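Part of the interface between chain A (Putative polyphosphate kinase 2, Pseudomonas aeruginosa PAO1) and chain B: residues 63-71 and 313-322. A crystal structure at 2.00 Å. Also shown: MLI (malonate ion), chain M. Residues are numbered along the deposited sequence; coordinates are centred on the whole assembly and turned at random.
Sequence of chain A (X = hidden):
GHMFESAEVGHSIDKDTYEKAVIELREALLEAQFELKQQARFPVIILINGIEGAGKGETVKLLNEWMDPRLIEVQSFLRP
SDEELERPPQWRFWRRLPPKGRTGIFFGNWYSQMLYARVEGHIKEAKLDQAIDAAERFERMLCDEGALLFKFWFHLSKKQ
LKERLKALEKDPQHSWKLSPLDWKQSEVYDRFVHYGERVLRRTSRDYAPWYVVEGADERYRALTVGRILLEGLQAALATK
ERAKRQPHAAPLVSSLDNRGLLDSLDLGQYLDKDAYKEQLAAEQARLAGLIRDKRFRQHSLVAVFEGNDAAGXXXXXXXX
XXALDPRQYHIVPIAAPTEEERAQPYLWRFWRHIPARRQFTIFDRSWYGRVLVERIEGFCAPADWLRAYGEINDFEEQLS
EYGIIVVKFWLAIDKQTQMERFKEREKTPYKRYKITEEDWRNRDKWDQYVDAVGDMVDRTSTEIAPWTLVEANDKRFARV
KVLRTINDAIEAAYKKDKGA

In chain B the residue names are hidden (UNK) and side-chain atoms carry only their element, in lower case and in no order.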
# COMPACT_ATOMS: atom_id res chain seq x y z
N LEU A 63 26.90 4.72 5.15
CA LEU A 63 26.49 3.66 4.19
C LEU A 63 25.71 4.19 2.99
O LEU A 63 25.82 3.64 1.91
CB LEU A 63 25.61 2.59 4.88
CG LEU A 63 26.29 1.70 5.93
CD1 LEU A 63 25.24 0.77 6.52
CD2 LEU A 63 27.59 0.97 5.46
N ASN A 64 24.94 5.25 3.21
CA ASN A 64 24.16 5.92 2.15
C ASN A 64 24.95 6.91 1.34
O ASN A 64 24.42 7.51 0.41
CB ASN A 64 22.95 6.57 2.79
CG ASN A 64 21.84 5.57 3.05
OD1 ASN A 64 21.03 5.33 2.15
ND2 ASN A 64 21.79 4.95 4.29
N GLU A 65 26.22 7.08 1.71
CA GLU A 65 27.19 7.82 0.90
C GLU A 65 28.03 6.86 0.12
O GLU A 65 28.26 7.06 -1.05
CB GLU A 65 28.08 8.69 1.78
CG GLU A 65 29.03 9.54 0.92
CD GLU A 65 29.84 10.51 1.77
OE1 GLU A 65 29.40 10.73 2.91
OE2 GLU A 65 30.89 11.01 1.24
N TRP A 66 28.39 5.76 0.76
CA TRP A 66 29.15 4.69 0.11
C TRP A 66 28.33 3.96 -0.93
O TRP A 66 28.85 3.63 -2.00
CB TRP A 66 29.62 3.67 1.15
CG TRP A 66 30.72 4.21 2.07
CD1 TRP A 66 31.35 5.40 1.96
CD2 TRP A 66 31.25 3.57 3.22
NE1 TRP A 66 32.28 5.54 2.96
CE2 TRP A 66 32.24 4.43 3.77
CE3 TRP A 66 31.00 2.34 3.85
CZ2 TRP A 66 32.99 4.09 4.90
CZ3 TRP A 66 31.75 2.01 4.98
CH2 TRP A 66 32.73 2.89 5.51
N MSE A 67 27.08 3.66 -0.57
CA MSE A 67 26.18 2.91 -1.41
C MSE A 67 25.25 3.87 -2.10
O MSE A 67 25.34 5.09 -1.95
CB MSE A 67 25.44 1.83 -0.59
CG MSE A 67 26.41 0.93 0.14
SE MSE A 67 25.45 -0.35 1.23
CE MSE A 67 25.10 -1.54 -0.17
N ASP A 68 24.37 3.34 -2.93
CA ASP A 68 23.42 4.18 -3.67
C ASP A 68 22.13 4.29 -2.82
O ASP A 68 21.39 3.33 -2.67
CB ASP A 68 23.13 3.53 -5.05
CG ASP A 68 22.43 4.46 -6.04
OD1 ASP A 68 21.70 5.38 -5.65
OD2 ASP A 68 22.48 4.21 -7.27
N PRO A 69 21.84 5.47 -2.30
CA PRO A 69 20.64 5.60 -1.51
C PRO A 69 19.34 5.42 -2.30
O PRO A 69 18.28 5.23 -1.69
CB PRO A 69 20.73 7.04 -1.00
CG PRO A 69 21.54 7.78 -2.03
CD PRO A 69 22.53 6.77 -2.49
N ARG A 70 19.36 5.59 -3.62
CA ARG A 70 18.16 5.34 -4.40
C ARG A 70 17.60 3.93 -4.23
O ARG A 70 16.44 3.69 -4.56
CB ARG A 70 18.38 5.59 -5.90
CG ARG A 70 18.79 7.01 -6.19
CD ARG A 70 19.16 7.25 -7.62
NE ARG A 70 20.39 6.61 -8.00
CZ ARG A 70 20.88 6.61 -9.25
NH1 ARG A 70 20.25 7.26 -10.18
NH2 ARG A 70 22.04 5.98 -9.53
N LEU A 71 18.44 2.99 -3.79
CA LEU A 71 18.11 1.55 -3.67
C LEU A 71 17.95 1.05 -2.20
O LEU A 71 17.90 -0.16 -1.92
CB LEU A 71 19.17 0.76 -4.42
CG LEU A 71 19.23 0.91 -5.97
CD1 LEU A 71 20.35 -0.01 -6.59
CD2 LEU A 71 17.84 0.55 -6.56
N UNK B 313 22.35 12.40 -12.91
CA UNK B 313 21.23 12.56 -12.01
C UNK B 313 21.49 11.90 -10.65
O UNK B 313 21.23 12.46 -9.59
c UNK B 313 19.14 12.63 -14.98
c UNK B 313 18.46 11.30 -15.29
c UNK B 313 19.08 12.92 -13.50
c UNK B 313 19.94 11.94 -12.64
n UNK B 313 19.09 10.67 -16.48
N UNK B 314 21.99 10.67 -10.70
CA UNK B 314 22.36 9.95 -9.49
C UNK B 314 23.36 10.66 -8.62
O UNK B 314 23.21 10.65 -7.42
N UNK B 315 24.40 11.24 -9.22
CA UNK B 315 25.41 11.99 -8.46
C UNK B 315 24.85 13.30 -7.88
O UNK B 315 25.21 13.70 -6.79
N UNK B 316 23.96 13.94 -8.62
CA UNK B 316 23.23 15.14 -8.13
C UNK B 316 22.29 14.82 -6.96
O UNK B 316 22.29 15.51 -5.90
c UNK B 316 22.53 15.81 -9.30
N UNK B 317 21.54 13.72 -7.08
CA UNK B 317 20.76 13.21 -5.96
C UNK B 317 21.70 12.91 -4.77
O UNK B 317 21.39 13.31 -3.70
c UNK B 317 19.34 11.21 -5.09
c UNK B 317 18.78 12.32 -7.32
c UNK B 317 18.19 11.16 -8.09
c UNK B 317 19.91 11.94 -6.34
N UNK B 318 22.82 12.22 -4.95
CA UNK B 318 23.67 11.90 -3.80
C UNK B 318 24.24 13.12 -3.03
O UNK B 318 24.41 13.05 -1.81
n UNK B 318 29.27 11.49 -2.27
n UNK B 318 27.24 10.40 -2.39
c UNK B 318 28.53 10.51 -2.75
c UNK B 318 24.79 10.95 -4.16
n UNK B 318 29.07 9.67 -3.62
c UNK B 318 26.34 9.38 -2.92
c UNK B 318 24.95 9.86 -3.07
N UNK B 319 24.54 14.23 -3.71
CA UNK B 319 25.02 15.42 -3.01
C UNK B 319 23.94 16.11 -2.18
O UNK B 319 24.26 16.84 -1.18
n UNK B 319 27.96 12.77 -5.98
n UNK B 319 30.20 12.99 -5.89
c UNK B 319 26.90 15.98 -4.76
c UNK B 319 25.71 16.44 -3.95
c UNK B 319 27.68 14.93 -4.06
c UNK B 319 29.01 13.39 -5.50
n UNK B 319 28.92 14.43 -4.69
N UNK B 320 22.67 15.90 -2.57
CA UNK B 320 21.52 16.30 -1.75
C UNK B 320 21.42 15.36 -0.54
O UNK B 320 21.48 15.82 0.58
c UNK B 320 19.04 16.66 -1.56
c UNK B 320 20.27 17.28 -3.74
c UNK B 320 20.20 16.30 -2.53
N UNK B 321 21.42 14.05 -0.76
CA UNK B 321 21.29 13.11 0.34
C UNK B 321 22.50 13.21 1.33
O UNK B 321 22.35 13.03 2.57
c UNK B 321 21.00 11.68 -0.17
c UNK B 321 19.68 11.61 -0.95
o UNK B 321 22.03 11.20 -0.99
N UNK B 322 23.67 13.54 0.79
CA UNK B 322 24.87 13.73 1.58
C UNK B 322 24.67 14.79 2.68
O UNK B 322 25.29 14.72 3.72
c UNK B 322 26.71 12.93 -0.04
o UNK B 322 27.62 13.22 -0.85
o UNK B 322 26.39 11.75 0.22
c UNK B 322 26.05 14.12 0.68
C1 MLI M . 23.56 9.28 -14.07
C2 MLI M . 22.84 8.43 -13.05
C3 MLI M . 22.53 9.56 -15.12
O6 MLI M . 21.58 8.45 -13.03
O7 MLI M . 23.52 7.73 -12.25
O8 MLI M . 22.12 8.60 -15.85
O9 MLI M . 22.10 10.73 -15.17
O HOH W 1 24.16 10.23 0.73
O HOH W 2 27.96 6.94 -3.89
O HOH W 3 22.26 8.68 -5.76

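Position 313 of chain B opens a helix with four carbons in a row ending in a nitrogen, a chain that leads away from chain A; this is Lys313(B). Its backbone N donates to MLI O9 at 2.8 Å.

Position 314 has no side-chain atoms and is Gly314(B). Its CA lies over one face of the Arg70(A) guanidinium, 3.5 Å from Arg70(A) NH1, and an ideal CB would fall 2.8 Å from Arg70(A) NH2 and 2.6 Å from MLI O7, so the bare backbone is what lets the arginine and the malonate approach. Position 315 is equally bare, Gly315(B), but there a CB would point away from chain A and find room. Position 316 carries one carbon, out of reach of chain A: Ala316(B).

Four carbons at position 317, forked at the first with one arm two carbons long, identify Ile317(B). Its CD1 packs 4.1 Å from Arg70(A) CD.

At position 318 three carbons and a nitrogen lead to a carbon bearing two more nitrogens, which extends past Pro69(A) to the carbonyl of Glu65(A). This is Arg318(B): its CG lies 4.0 Å from Pro69(A) CD, its CD 3.5 Å from Glu65(A) O, and that oxygen sits over one face of the guanidinium. Position 319 has the same atoms but does not touch chain A; Arg319(B) instead bonds back from NH1 to Gly315(B) O at 3.0 Å. Position 320, one carbon carrying two, is Val320(B), also out of reach.

Position 321 has one carbon carrying an oxygen and a carbon, hence Thr321(B), with OG1 3.6 Å from Pro69(A) CG. At position 322 two carbons end in two oxygens, one of them near the aliphatic part of Glu65(A). In Asp322(B), OD1 lies 3.5 Å from Glu65(A) CG, while OD2 forms a salt bridge with Arg318(B) NH2 at 2.8 Å.

No direct hydrogen bond crosses between the stretches. Each contributes an internally paired arginine, Arg70(A) with Asp68(A) and Arg318(B) with Asp322(B), whose carbon atoms and guanidinium face remain available for packing. The long salt bridge from Glu65(A) OE2 to Arg318(B) NH2, 3.9 Å, acts through charge alone, because the oxygen lies well out of the guanidinium plane. Water supplies the directional links: one molecule donates to Asn64(A) O and Asp322(B) OD1 and accepts from Thr321(B) OG1, another joins Glu65(A) O to Arg318(B) NH1. Malonate adds a weak bridge, its O6 accepting from Arg70(A) NH1 and Gly314(B) N.

Chain B 313-322: KGGAIRRVTD
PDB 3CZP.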